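Local coordinates for protein imidazoleglycerol-phosphate dehydratase (Staphylococcus aureus subsp. aureus, PDB 2AE8) that catalyses the dehydration of imidazoleglycerol phosphate to imidazoleacetol phosphate, a metal-dependent step of histidine biosynthesis that uses manganese ions, at residues L43-S48 and L78-Q83; I99-L104 and R166-N171. All blocks are in the same frame, centred on the assembly; numbering follows the deposited sequence.

Contact 1: residues L43-S48 and L78-Q83; sequences LNISIS and LNIEAQ
Antiparallel neighbours in the first four-stranded mixed sheet, strands 43-48 and 77-82 meet through Asn44 opposite Glu81 and Ser46 opposite Asn79, the two hydrogen-bonded pairs. Each pair exchanges two backbone hydrogen bonds: Asn44 N gives to Glu81 O at 2.8 Å, and Asn79 N gives to Ser46 O at 2.9 Å with a nearly straight N-H...O angle of 170°. Five consecutive antiparallel pairs, from Leu43-Ala82 to Ile47-Leu78, show an unbroken register, and the segment axes are 178° apart. At the non-hydrogen-bonded pair Ile45-Ile80, CA of Ile45 comes within 3.2 Å of Asn79 O, a CA-H...O contact alongside the hydrogen bond that the same oxygen accepts from Ser46 N.

The two faces differ in character. On the one bearing Leu43, Ile45, Ile47, Leu78, Ile80 and Ala82, the branches of Ile45 divide the work: CG1 lies against Ile80 CG2 at 3.9 Å, while CG2 reaches Leu78 CD2. Ile45 lies side by side with both neighbours, all pointing the same way. This is the buried side of the sheet in the first half-domain of the duplicated beta-alpha-beta sandwich; helices 61-74 and 90-111 pack on it, with Leu67 against Ile80 and Ile97 against Leu43.

Polar groups occupy the other face. The chi1 of Ser46, 66°, sets OG between its backbone N and carbonyl carbon, where it stands 3.4 Å from Asn79 CB. A water joins the two side chains, lying 2.7 Å from Ser46 OG and accepting from Asn79 ND2 at 3.0 Å. Glu81 bends at chi2 and leads away from Asn44; its carboxylate hydrogen-bonds to His55 and Asn57 of the adjoining strand 55-57.

Contact 2: residues I99-L104 and R166-N171; sequences IVIGQL and RAVVIN
With chi1 at -70°, Asn171 turns CG anti to its own carbonyl carbon, and Ile99 places CG1 by the corresponding torsion; the amide nitrogen of the first thereby meets the branch of the second, ND2 to CG1 at 3.8 Å. The two side chains cross obliquely. The same ND2 folds back one helical turn to donate to Ala167 O at 2.7 Å, with an N-H...O angle of 164°. That donor sits in the carbonyl plane on a lone pair, and the oxygen lies close to the amide plane of Asn171, so the bond fixes the amide's rotation; Ala167 O also accepts the helical bond from Asn171 N. OD1 is hydrogen-bonded to NH2 of Arg173 of a neighbouring subunit, leaving both ends of this buried amide held.

Gly102 makes the close approach possible: its CA comes to 3.4 Å from Val168 O, on the side where a side chain would collide with the facing helix. One turn earlier on helix 90-111, Ala167 CB lies 3.5 Å from Ile99 N, and Asn171 CB is 3.8 Å from Ile99 O. Gln103 CG runs beside Asn171 CB, the two amide planes steeply inclined to each other. Axes only 7.0 Å apart, crossing at -23°, identify a tight, near-parallel glycine- and alanine-mediated helix pair, here joining helix 90-111 to helix 159-171 in the helical layer between the sheets of the sandwich.

Overall arrangement
Helix 90-111 connects the two contacts. It is the next secondary-structure element after strand 77-82; one side packs on the sheet of contact 1 and another meets helix 159-171 in contact 2. Their centres are 13 Å apart, yet they touch: Ile45 CD1 lies 3.7 Å from Val100 CG1, Ile47 CG2 is 3.6 Å from Leu104 CB, and Leu78 CD1 is 3.9 Å from Ile101 CD1. Contact 2 is nearer to metal, with the Ile99 side chain about 7 Å from a bound magnesium ion, against about 13 Å for that of Leu43. Helix 90-111, which packs on contact 1 and forms half of contact 2, also carries the metal ligands His91 and Glu95.

Contact 1: residues L43-S48 and L78-Q83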
# COMPACT_ATOMS: atom_id res chain seq x y z
N LEU B 43 21.72 -48.66 -21.66
CA LEU B 43 21.26 -49.10 -20.35
C LEU B 43 20.82 -50.56 -20.37
O LEU B 43 20.17 -51.00 -21.32
CB LEU B 43 20.06 -48.26 -19.88
CG LEU B 43 20.10 -46.87 -19.25
CD1 LEU B 43 20.96 -45.89 -20.00
CD2 LEU B 43 18.66 -46.38 -19.22
N ASN B 44 21.16 -51.28 -19.31
CA ASN B 44 20.63 -52.61 -19.09
C ASN B 44 20.08 -52.67 -17.68
O ASN B 44 20.81 -52.50 -16.71
CB ASN B 44 21.73 -53.65 -19.29
CG ASN B 44 21.20 -55.08 -19.37
OD1 ASN B 44 20.00 -55.32 -19.23
ND2 ASN B 44 22.11 -56.03 -19.57
N ILE B 45 18.77 -52.88 -17.57
CA ILE B 45 18.10 -52.77 -16.28
C ILE B 45 17.14 -53.92 -16.04
O ILE B 45 16.40 -54.30 -16.94
CB ILE B 45 17.34 -51.41 -16.15
CG1 ILE B 45 18.32 -50.25 -16.31
CG2 ILE B 45 16.59 -51.33 -14.81
CD1 ILE B 45 17.68 -48.87 -16.47
N SER B 46 17.17 -54.45 -14.83
CA SER B 46 16.18 -55.40 -14.39
C SER B 46 15.65 -54.98 -13.04
O SER B 46 16.38 -54.45 -12.21
CB SER B 46 16.78 -56.82 -14.26
OG SER B 46 17.76 -56.87 -13.23
N ILE B 47 14.37 -55.27 -12.82
CA ILE B 47 13.72 -55.07 -11.55
C ILE B 47 13.02 -56.36 -11.12
O ILE B 47 12.54 -57.11 -11.96
CB ILE B 47 12.73 -53.87 -11.62
CG1 ILE B 47 12.31 -53.41 -10.22
CG2 ILE B 47 11.52 -54.18 -12.52
CD1 ILE B 47 11.72 -51.99 -10.19
N SER B 48 12.96 -56.61 -9.81
CA SER B 48 12.29 -57.79 -9.28
C SER B 48 11.72 -57.55 -7.89
O SER B 48 12.36 -56.89 -7.07
CB SER B 48 13.25 -58.98 -9.24
OG SER B 48 12.55 -60.17 -8.95
N LEU B 78 16.91 -53.82 -7.87
CA LEU B 78 17.30 -53.17 -9.10
C LEU B 78 18.70 -53.58 -9.50
O LEU B 78 19.62 -53.59 -8.68
CB LEU B 78 17.29 -51.64 -8.93
CG LEU B 78 16.15 -50.81 -9.48
CD1 LEU B 78 16.40 -49.34 -9.13
CD2 LEU B 78 16.04 -50.98 -10.99
N ASN B 79 18.86 -53.90 -10.77
CA ASN B 79 20.18 -54.05 -11.33
C ASN B 79 20.32 -53.17 -12.55
O ASN B 79 19.60 -53.33 -13.53
CB ASN B 79 20.50 -55.52 -11.63
CG ASN B 79 20.64 -56.32 -10.36
OD1 ASN B 79 21.72 -56.43 -9.81
ND2 ASN B 79 19.52 -56.84 -9.86
N ILE B 80 21.24 -52.23 -12.46
CA ILE B 80 21.41 -51.25 -13.51
C ILE B 80 22.84 -51.25 -14.00
O ILE B 80 23.78 -51.14 -13.22
CB ILE B 80 21.02 -49.82 -13.05
CG1 ILE B 80 19.57 -49.81 -12.53
CG2 ILE B 80 21.23 -48.82 -14.19
CD1 ILE B 80 19.07 -48.46 -12.03
N GLU B 81 22.98 -51.36 -15.31
CA GLU B 81 24.26 -51.16 -15.94
C GLU B 81 24.11 -50.13 -17.03
O GLU B 81 23.41 -50.35 -18.02
CB GLU B 81 24.81 -52.48 -16.48
CG GLU B 81 25.56 -53.29 -15.43
CD GLU B 81 26.91 -52.68 -15.08
OE1 GLU B 81 27.48 -51.97 -15.94
OE2 GLU B 81 27.39 -52.91 -13.96
N ALA B 82 24.73 -48.97 -16.82
CA ALA B 82 24.68 -47.88 -17.79
C ALA B 82 26.06 -47.66 -18.38
O ALA B 82 27.07 -47.80 -17.69
CB ALA B 82 24.16 -46.62 -17.13
N GLN B 83 26.10 -47.33 -19.68
CA GLN B 83 27.35 -47.04 -20.39
C GLN B 83 27.17 -45.79 -21.24
O GLN B 83 26.07 -45.52 -21.75
CB GLN B 83 27.79 -48.22 -21.28
CG GLN B 83 27.72 -49.63 -20.65
CD GLN B 83 28.55 -49.78 -19.36
OE1 GLN B 83 28.09 -50.39 -18.39
NE2 GLN B 83 29.76 -49.22 -19.35
O HOH W 1 16.67 -57.00 -10.75

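Contact 2: residues I99-L104 and R166-N171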
# COMPACT_ATOMS: atom_id res chain seq x y z
N ILE B 99 12.65 -43.57 -17.21
CA ILE B 99 11.71 -44.08 -18.21
C ILE B 99 11.65 -45.65 -18.16
O ILE B 99 10.57 -46.24 -18.12
CB ILE B 99 12.11 -43.60 -19.61
CG1 ILE B 99 11.76 -42.12 -19.81
CG2 ILE B 99 11.47 -44.49 -20.71
CD1 ILE B 99 12.35 -41.51 -21.10
N VAL B 100 12.82 -46.28 -18.13
CA VAL B 100 12.91 -47.75 -18.12
C VAL B 100 12.35 -48.34 -16.85
O VAL B 100 11.60 -49.32 -16.90
CB VAL B 100 14.36 -48.23 -18.35
CG1 VAL B 100 14.48 -49.77 -18.14
CG2 VAL B 100 14.82 -47.84 -19.76
N ILE B 101 12.69 -47.74 -15.70
CA ILE B 101 12.12 -48.17 -14.43
C ILE B 101 10.61 -48.05 -14.45
O ILE B 101 9.92 -48.95 -14.01
CB ILE B 101 12.74 -47.44 -13.21
CG1 ILE B 101 14.21 -47.84 -13.04
CG2 ILE B 101 11.97 -47.76 -11.94
CD1 ILE B 101 14.95 -47.08 -11.97
N GLY B 102 10.08 -46.94 -14.98
CA GLY B 102 8.63 -46.78 -15.09
C GLY B 102 7.99 -47.86 -15.95
O GLY B 102 6.96 -48.43 -15.58
N GLN B 103 8.62 -48.15 -17.09
CA GLN B 103 8.12 -49.15 -18.04
C GLN B 103 8.15 -50.56 -17.44
O GLN B 103 7.20 -51.33 -17.60
CB GLN B 103 8.95 -49.12 -19.34
CG GLN B 103 8.59 -47.95 -20.27
CD GLN B 103 9.56 -47.78 -21.43
OE1 GLN B 103 10.67 -48.32 -21.42
NE2 GLN B 103 9.16 -47.00 -22.40
N LEU B 104 9.23 -50.89 -16.73
CA LEU B 104 9.33 -52.19 -16.07
C LEU B 104 8.33 -52.31 -14.93
O LEU B 104 7.72 -53.37 -14.73
CB LEU B 104 10.76 -52.45 -15.58
CG LEU B 104 11.79 -52.55 -16.71
CD1 LEU B 104 13.19 -52.64 -16.10
CD2 LEU B 104 11.50 -53.74 -17.67
N ARG B 166 9.02 -37.73 -12.82
CA ARG B 166 8.14 -37.60 -13.97
C ARG B 166 8.27 -38.80 -14.92
O ARG B 166 7.27 -39.35 -15.37
CB ARG B 166 8.40 -36.28 -14.71
CG ARG B 166 7.52 -36.06 -15.95
CD ARG B 166 6.83 -34.68 -15.97
NE ARG B 166 7.75 -33.57 -16.19
CZ ARG B 166 7.90 -32.53 -15.36
NH1 ARG B 166 8.75 -31.57 -15.67
NH2 ARG B 166 7.18 -32.43 -14.25
N ALA B 167 9.50 -39.20 -15.20
CA ALA B 167 9.78 -40.34 -16.10
C ALA B 167 9.24 -41.65 -15.51
O ALA B 167 8.57 -42.41 -16.20
CB ALA B 167 11.29 -40.45 -16.39
N VAL B 168 9.49 -41.89 -14.22
CA VAL B 168 9.02 -43.10 -13.54
C VAL B 168 7.49 -43.17 -13.45
O VAL B 168 6.87 -44.15 -13.81
CB VAL B 168 9.62 -43.22 -12.13
CG1 VAL B 168 8.94 -44.35 -11.34
CG2 VAL B 168 11.14 -43.42 -12.19
N VAL B 169 6.89 -42.12 -12.91
CA VAL B 169 5.47 -42.10 -12.59
C VAL B 169 4.62 -42.18 -13.85
O VAL B 169 3.62 -42.91 -13.90
CB VAL B 169 5.12 -40.78 -11.80
CG1 VAL B 169 3.62 -40.44 -11.89
CG2 VAL B 169 5.58 -40.93 -10.35
N ILE B 170 5.02 -41.45 -14.88
CA ILE B 170 4.22 -41.38 -16.09
C ILE B 170 4.29 -42.72 -16.85
O ILE B 170 3.27 -43.23 -17.33
CB ILE B 170 4.64 -40.19 -16.99
CG1 ILE B 170 4.37 -38.83 -16.27
CG2 ILE B 170 3.96 -40.25 -18.34
CD1 ILE B 170 2.89 -38.57 -15.89
N ASN B 171 5.48 -43.29 -16.93
CA ASN B 171 5.66 -44.55 -17.67
C ASN B 171 5.17 -45.78 -16.92
O ASN B 171 4.75 -46.76 -17.54
CB ASN B 171 7.10 -44.68 -18.16
CG ASN B 171 7.40 -43.70 -19.24
OD1 ASN B 171 6.95 -43.87 -20.38
ND2 ASN B 171 8.08 -42.61 -18.88